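Local coordinates for lectin-like protein (PDB 5ZBT) that is of unknown function but, as the legume lectin-like domain of an ERGIC-53-like membrane protein, may bind mannose, at residues P33-P36 and E37-V40; I50-N54 and Y55-T59; I173-V177 and N178-L182. One frame throughout, in Å; residues are numbered along the deposited sequence.

Contact 1: residues P33-P36 and E37-V40; sequences PIEP and ENVV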
# COMPACT_ATOMS: atom_id res chain seq x y z
N PRO A 33 -19.16 -4.35 -3.74
CA PRO A 33 -18.78 -5.41 -2.80
C PRO A 33 -17.69 -6.34 -3.36
O PRO A 33 -17.63 -6.54 -4.58
CB PRO A 33 -20.10 -6.17 -2.60
CG PRO A 33 -20.79 -6.04 -3.94
CD PRO A 33 -20.38 -4.68 -4.50
N ILE A 34 -16.86 -6.89 -2.48
CA ILE A 34 -15.74 -7.73 -2.91
C ILE A 34 -16.26 -9.04 -3.47
O ILE A 34 -17.00 -9.77 -2.80
CB ILE A 34 -14.78 -8.01 -1.75
CG1 ILE A 34 -14.26 -6.71 -1.14
CG2 ILE A 34 -13.64 -8.88 -2.24
CD1 ILE A 34 -13.34 -5.95 -2.04
N GLU A 35 -15.84 -9.36 -4.68
CA GLU A 35 -16.16 -10.64 -5.31
C GLU A 35 -14.89 -11.48 -5.32
O GLU A 35 -13.89 -11.09 -5.96
CB GLU A 35 -16.72 -10.42 -6.72
CG GLU A 35 -16.35 -11.43 -7.81
CD GLU A 35 -16.80 -10.99 -9.21
OE1 GLU A 35 -15.96 -10.48 -9.99
OE2 GLU A 35 -18.01 -11.13 -9.52
N PRO A 36 -14.85 -12.60 -4.58
CA PRO A 36 -13.56 -13.30 -4.38
C PRO A 36 -12.82 -13.68 -5.66
O PRO A 36 -11.59 -13.66 -5.66
CB PRO A 36 -13.97 -14.54 -3.58
CG PRO A 36 -15.13 -14.09 -2.79
CD PRO A 36 -15.90 -13.13 -3.68
N GLU A 37 -13.52 -14.07 -6.73
CA GLU A 37 -12.77 -14.51 -7.90
C GLU A 37 -12.08 -13.33 -8.58
O GLU A 37 -11.02 -13.50 -9.19
CB GLU A 37 -13.67 -15.29 -8.88
CG GLU A 37 -14.54 -14.48 -9.86
CD GLU A 37 -15.39 -15.39 -10.78
OE1 GLU A 37 -15.48 -15.13 -12.01
OE2 GLU A 37 -15.96 -16.38 -10.27
N ASN A 38 -12.62 -12.12 -8.43
CA ASN A 38 -11.95 -10.96 -9.00
C ASN A 38 -10.61 -10.71 -8.31
O ASN A 38 -9.63 -10.31 -8.97
CB ASN A 38 -12.83 -9.71 -8.89
CG ASN A 38 -12.15 -8.48 -9.48
OD1 ASN A 38 -11.62 -8.53 -10.61
ND2 ASN A 38 -12.15 -7.38 -8.73
N VAL A 39 -10.54 -10.91 -6.99
CA VAL A 39 -9.28 -10.73 -6.27
C VAL A 39 -8.28 -11.81 -6.66
O VAL A 39 -7.14 -11.52 -7.03
CB VAL A 39 -9.52 -10.71 -4.75
CG1 VAL A 39 -8.22 -10.56 -4.01
CG2 VAL A 39 -10.46 -9.59 -4.36
N VAL A 40 -8.73 -13.07 -6.63
CA VAL A 40 -7.84 -14.22 -6.87
C VAL A 40 -7.26 -14.17 -8.28
O VAL A 40 -6.13 -14.62 -8.51
CB VAL A 40 -8.60 -15.55 -6.62
CG1 VAL A 40 -7.81 -16.73 -7.15
CG2 VAL A 40 -8.87 -15.74 -5.13
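Ile34 and Val39 meet across the start of helix 36-42, where Glu35 is the N-cap and Pro36 the first residue of the helix. Ile34 stands just before the cap and Val39 is the fourth helical residue, so their contact is a hydrophobic staple. Ile34 CG2 lies 3.9 Å from Val39 CG2, the two side chains meeting at a slant. Each is a branched residue that offers a methyl close to the main chain, which suits so short a span. This is the tightly packed side: both are buried, and Val51 of strand 50-51 lies against them and against Pro36.

The solvent side is looser. Glu35 and Glu37 reach into solvent, and their carboxylates, with Glu35 OE1 5.1 Å from Glu37 OE1, do not touch. Acidic groups here would probably be favoured by the positive end of the helix dipole, which may offset their mutual repulsion; Glu37 also has a long, weak ion pair with Arg41. Glu35 runs across Asn38 at about a right angle, and its OE1 comes 3.4 Å from Asn38 CB. The carboxylate and amide planes are 73° apart, and the amide is directed away: with CG anti to the backbone N (chi1 -179°), Asn38 ND2 donates to Ser29 O.

Pro36 fits the first turn because its ring nitrogen, lacking a hydrogen, costs no helical bond there. Glu35 O accepts a weak, bent bond from Asn38 N, at 3.0 Å. Regular helical bonding follows in a nearly straight bond of 169°, in which Val40 N donates to Pro36 O at 3.1 Å, while Val40 CG2 rests 3.5 Å from that same carbonyl oxygen.

Contact 2: residues I50-N54 and Y55-T59; sequences IVFEN and YVQIT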
# COMPACT_ATOMS: atom_id res chain seq x y z
N ILE A 50 -6.97 -13.30 3.73
CA ILE A 50 -8.28 -13.94 3.61
C ILE A 50 -9.24 -12.96 2.96
O ILE A 50 -9.42 -11.84 3.46
CB ILE A 50 -8.86 -14.38 4.97
CG1 ILE A 50 -7.98 -15.42 5.67
CG2 ILE A 50 -10.27 -14.90 4.76
CD1 ILE A 50 -8.44 -15.71 7.12
N VAL A 51 -9.90 -13.38 1.89
CA VAL A 51 -10.95 -12.56 1.28
C VAL A 51 -12.25 -12.82 2.04
O VAL A 51 -12.78 -13.93 2.03
CB VAL A 51 -11.12 -12.88 -0.21
CG1 VAL A 51 -12.20 -11.98 -0.81
CG2 VAL A 51 -9.79 -12.75 -0.94
N PHE A 52 -12.74 -11.79 2.73
CA PHE A 52 -14.04 -11.81 3.39
C PHE A 52 -15.06 -11.11 2.50
O PHE A 52 -14.72 -10.56 1.44
CB PHE A 52 -13.95 -11.13 4.77
CG PHE A 52 -13.32 -11.99 5.83
CD1 PHE A 52 -14.09 -12.92 6.54
CD2 PHE A 52 -11.98 -11.87 6.14
CE1 PHE A 52 -13.52 -13.72 7.52
CE2 PHE A 52 -11.40 -12.66 7.13
CZ PHE A 52 -12.17 -13.58 7.83
N GLU A 53 -16.32 -11.13 2.94
CA GLU A 53 -17.39 -10.48 2.18
C GLU A 53 -17.15 -8.98 2.03
O GLU A 53 -17.29 -8.43 0.93
CB GLU A 53 -18.74 -10.74 2.84
CG GLU A 53 -19.89 -10.89 1.85
CD GLU A 53 -21.26 -10.68 2.47
OE1 GLU A 53 -21.34 -10.56 3.70
OE2 GLU A 53 -22.26 -10.62 1.71
N ASN A 54 -16.79 -8.30 3.12
CA ASN A 54 -16.68 -6.84 3.11
C ASN A 54 -15.25 -6.30 3.04
O ASN A 54 -15.08 -5.08 3.03
CB ASN A 54 -17.36 -6.26 4.36
CG ASN A 54 -18.80 -6.72 4.51
OD1 ASN A 54 -19.51 -6.86 3.51
ND2 ASN A 54 -19.23 -6.94 5.75
N TYR A 55 -14.23 -7.15 3.00
CA TYR A 55 -12.85 -6.66 3.03
C TYR A 55 -11.90 -7.82 2.74
O TYR A 55 -12.28 -9.00 2.83
CB TYR A 55 -12.50 -6.01 4.39
CG TYR A 55 -12.73 -6.93 5.57
CD1 TYR A 55 -11.74 -7.80 6.02
CD2 TYR A 55 -13.96 -6.95 6.22
CE1 TYR A 55 -11.96 -8.65 7.09
CE2 TYR A 55 -14.20 -7.82 7.30
CZ TYR A 55 -13.20 -8.65 7.72
OH TYR A 55 -13.43 -9.50 8.79
N VAL A 56 -10.68 -7.47 2.35
CA VAL A 56 -9.57 -8.42 2.26
C VAL A 56 -8.73 -8.25 3.53
O VAL A 56 -8.21 -7.16 3.80
CB VAL A 56 -8.74 -8.19 0.99
CG1 VAL A 56 -7.60 -9.23 0.89
CG2 VAL A 56 -9.63 -8.22 -0.26
N GLN A 57 -8.62 -9.32 4.31
CA GLN A 57 -7.74 -9.32 5.47
C GLN A 57 -6.31 -9.49 4.99
O GLN A 57 -6.01 -10.43 4.26
CB GLN A 57 -8.10 -10.43 6.45
CG GLN A 57 -7.11 -10.59 7.59
CD GLN A 57 -7.35 -11.88 8.40
OE1 GLN A 57 -8.31 -11.97 9.17
NE2 GLN A 57 -6.50 -12.89 8.21
N ILE A 58 -5.44 -8.55 5.37
CA ILE A 58 -4.01 -8.69 5.12
C ILE A 58 -3.32 -9.41 6.28
O ILE A 58 -2.64 -10.41 6.08
CB ILE A 58 -3.39 -7.31 4.82
CG1 ILE A 58 -4.25 -6.55 3.81
CG2 ILE A 58 -1.96 -7.44 4.23
CD1 ILE A 58 -4.26 -7.23 2.44
N THR A 59 -3.51 -8.91 7.52
CA THR A 59 -3.10 -9.63 8.73
C THR A 59 -4.27 -9.77 9.69
O THR A 59 -5.05 -8.83 9.87
CB THR A 59 -1.95 -8.94 9.49
OG1 THR A 59 -2.32 -7.59 9.85
CG2 THR A 59 -0.65 -8.95 8.71
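Ile50 and Gln57 form an antiparallel hydrogen-bonded pair, Ile50 N reaching Gln57 O at 3.1 Å and Gln57 N reaching Ile50 O at 2.8 Å, and Phe52 N donates to Tyr55 O beyond the Val51-Val56 pair. Glu53 and Asn54, with backbone angles close to those of a type I turn, make the two-residue bend between Phe52 and Tyr55.

Tyr55 and Phe52 lie alongside each other, their planes 32° apart, an oblique pairing of rings in which Phe52 CD2 comes 3.4 Å from Tyr55 CE1. Phe52 CB sits over the centre of the Tyr55 ring, 4.0 Å from its centroid, in a CH-pi contact; in turn Tyr55 OH stands over the rim of one Phe52 face. Ile50 CG2 lies over the rim of the opposite face, and Gln57 OE1 approaches the Phe52 edge at CE2, 3.8 Å away. A chi1 of 56° swings the tyrosine ring between its own N and carbonyl carbon, bringing its face against Phe52 CB. Such broad, flat rings can blanket the partly exposed end of a short hairpin.

This is the outer hairpin of one seven-stranded sheet in the legume-lectin beta sandwich. On the face of Ile50 and Gln57, Ile50 CD1 packs 3.6 Å from Gln57 NE2, whose hydrogen bond to Pro48 O steadies the amide. Arg223 makes a cation-pi contact with Tyr55. The beta-branched Val51 and Val56 suit the extended chain and point to the other face, where Val56 meets Phe30 and Met69.

Contact 3: residues I173-V177 and N178-L182; sequences IKYLV and NEKKL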
# COMPACT_ATOMS: atom_id res chain seq x y z
N ILE A 173 -2.75 7.48 -4.38
CA ILE A 173 -1.46 7.45 -5.08
C ILE A 173 -1.70 7.92 -6.51
O ILE A 173 -2.36 7.24 -7.29
CB ILE A 173 -0.85 6.04 -5.06
CG1 ILE A 173 -0.53 5.61 -3.62
CG2 ILE A 173 0.39 5.95 -5.95
CD1 ILE A 173 -0.55 4.12 -3.43
N LYS A 174 -1.15 9.09 -6.85
CA LYS A 174 -1.35 9.71 -8.16
C LYS A 174 -0.01 9.88 -8.85
O LYS A 174 0.93 10.41 -8.26
CB LYS A 174 -2.01 11.09 -8.03
CG LYS A 174 -3.46 11.11 -7.58
CD LYS A 174 -4.09 12.49 -7.89
CE LYS A 174 -3.52 13.60 -6.99
NZ LYS A 174 -4.07 14.97 -7.28
N TYR A 175 0.07 9.48 -10.12
CA TYR A 175 1.28 9.68 -10.90
C TYR A 175 0.94 10.28 -12.26
O TYR A 175 0.09 9.75 -12.99
CB TYR A 175 2.02 8.36 -11.08
CG TYR A 175 3.34 8.48 -11.83
CD1 TYR A 175 4.40 9.23 -11.30
CD2 TYR A 175 3.54 7.83 -13.05
CE1 TYR A 175 5.61 9.33 -11.96
CE2 TYR A 175 4.76 7.92 -13.73
CZ TYR A 175 5.79 8.67 -13.17
OH TYR A 175 7.00 8.77 -13.83
N LEU A 176 1.59 11.39 -12.60
CA LEU A 176 1.47 12.00 -13.91
C LEU A 176 2.70 11.63 -14.73
O LEU A 176 3.82 12.00 -14.35
CB LEU A 176 1.31 13.51 -13.81
CG LEU A 176 0.26 13.92 -12.77
CD1 LEU A 176 0.28 15.42 -12.54
CD2 LEU A 176 -1.11 13.46 -13.24
N VAL A 177 2.49 10.91 -15.83
CA VAL A 177 3.58 10.28 -16.58
C VAL A 177 4.43 11.34 -17.28
O VAL A 177 5.67 11.30 -17.23
CB VAL A 177 3.02 9.26 -17.58
CG1 VAL A 177 4.09 8.83 -18.55
CG2 VAL A 177 2.45 8.04 -16.85
N ASN A 178 3.79 12.30 -17.93
CA ASN A 178 4.55 13.34 -18.63
C ASN A 178 5.32 14.22 -17.65
O ASN A 178 6.48 14.57 -17.90
CB ASN A 178 3.61 14.19 -19.49
CG ASN A 178 3.20 13.48 -20.76
OD1 ASN A 178 3.61 12.34 -21.02
ND2 ASN A 178 2.39 14.16 -21.57
N GLU A 179 4.70 14.59 -16.53
CA GLU A 179 5.38 15.44 -15.57
C GLU A 179 6.36 14.69 -14.69
O GLU A 179 7.12 15.34 -13.96
CB GLU A 179 4.37 16.16 -14.69
CG GLU A 179 3.26 16.82 -15.48
CD GLU A 179 2.58 17.92 -14.69
OE1 GLU A 179 1.38 18.17 -14.95
OE2 GLU A 179 3.24 18.53 -13.81
N LYS A 180 6.34 13.36 -14.72
CA LYS A 180 7.17 12.54 -13.83
C LYS A 180 6.97 12.96 -12.37
O LYS A 180 7.92 13.13 -11.60
CB LYS A 180 8.64 12.60 -14.23
CG LYS A 180 8.89 11.99 -15.62
CD LYS A 180 10.36 11.66 -15.83
CE LYS A 180 10.59 11.08 -17.22
NZ LYS A 180 10.03 9.71 -17.34
N LYS A 181 5.70 13.13 -12.00
CA LYS A 181 5.32 13.64 -10.69
C LYS A 181 4.46 12.61 -9.98
O LYS A 181 3.44 12.17 -10.51
CB LYS A 181 4.57 14.96 -10.82
CG LYS A 181 4.67 15.82 -9.60
CD LYS A 181 3.44 16.66 -9.44
CE LYS A 181 3.64 18.10 -9.81
NZ LYS A 181 2.51 18.92 -9.25
N LEU A 182 4.89 12.22 -8.79
CA LEU A 182 4.13 11.33 -7.92
C LEU A 182 3.56 12.14 -6.77
O LEU A 182 4.26 12.95 -6.16
CB LEU A 182 5.00 10.19 -7.41
CG LEU A 182 4.33 9.23 -6.44
CD1 LEU A 182 3.48 8.26 -7.22
CD2 LEU A 182 5.37 8.50 -5.62
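Tyr175 turns the edge of its ring to the partner strand: Leu182 CA lies in the ring plane at that edge, and Leu182 N is close to the plane beside it. Lys181 O approaches obliquely, 3.2 Å from Tyr175 CD1, so that the ring rides along the backbone of residues 180-182. Its chi1 of -177° points CG directly opposite the backbone N, and the ring extends toward the loop, where Tyr175 OH comes 3.8 Å from Lys180 CA. The long, flat side chain suits this place because its hydroxyl can still find a polar partner beyond the strand: it is hydrogen-bonded to Ile201 O.

Beside the ring, Leu182 packs its CB 4.1 Å from Tyr175 CD1 and its CD1 against Ile173 CG2, all three residues being buried on one face. On the other face Leu176 is paired with Lys181, whose long chain can keep its aliphatic part near the sheet while its end leads away. Glu179 borders Leu176 from the loop, CB near CB and Glu179 OE1 3.8 Å from Leu176 CD1.

Leu176 and Lys181 exchange two backbone bonds, Leu176 N to Lys181 O at 2.9 Å and Lys181 N to Leu176 O at 3.2 Å, both in the carbonyl plane. Lys180 and Lys181 both face Leu176, a G1 beta bulge. Lys180 takes the left-handed conformation (phi 52°, psi 46°) that closes the loop 177-180, helped by a weak bond from its N to Val177 O. Its ammonium group makes a salt bridge with Asp202.

The hairpin lies within one sheet of the sandwich: strand 80-90 flanks 170-176, with Tyr175 bonded through its backbone to Phe80, and strand 191-198 flanks 181-188, with Leu182 bonded to Ile198.

Contacts 1 and 2 are neighbours, their centres 10 Å apart, and they touch through Val51: its CG1 is 3.7 Å from Ile34 CG2, and its CG2 packs on Val39 CG1. The short helix thus sits on one face of the hairpin 50-59. Contact 3 lies far off, its centre 28 Å from that of contact 1 and 30 Å from that of contact 2. It nevertheless shares a sheet with contact 2, strands 56-59 and 170-176 being separated there by 220-231 and 80-90, and the two hairpins stand on opposite sides of the chain's centre. Mannose binding, assigned only from the family, cannot be tied to any of the three on present evidence.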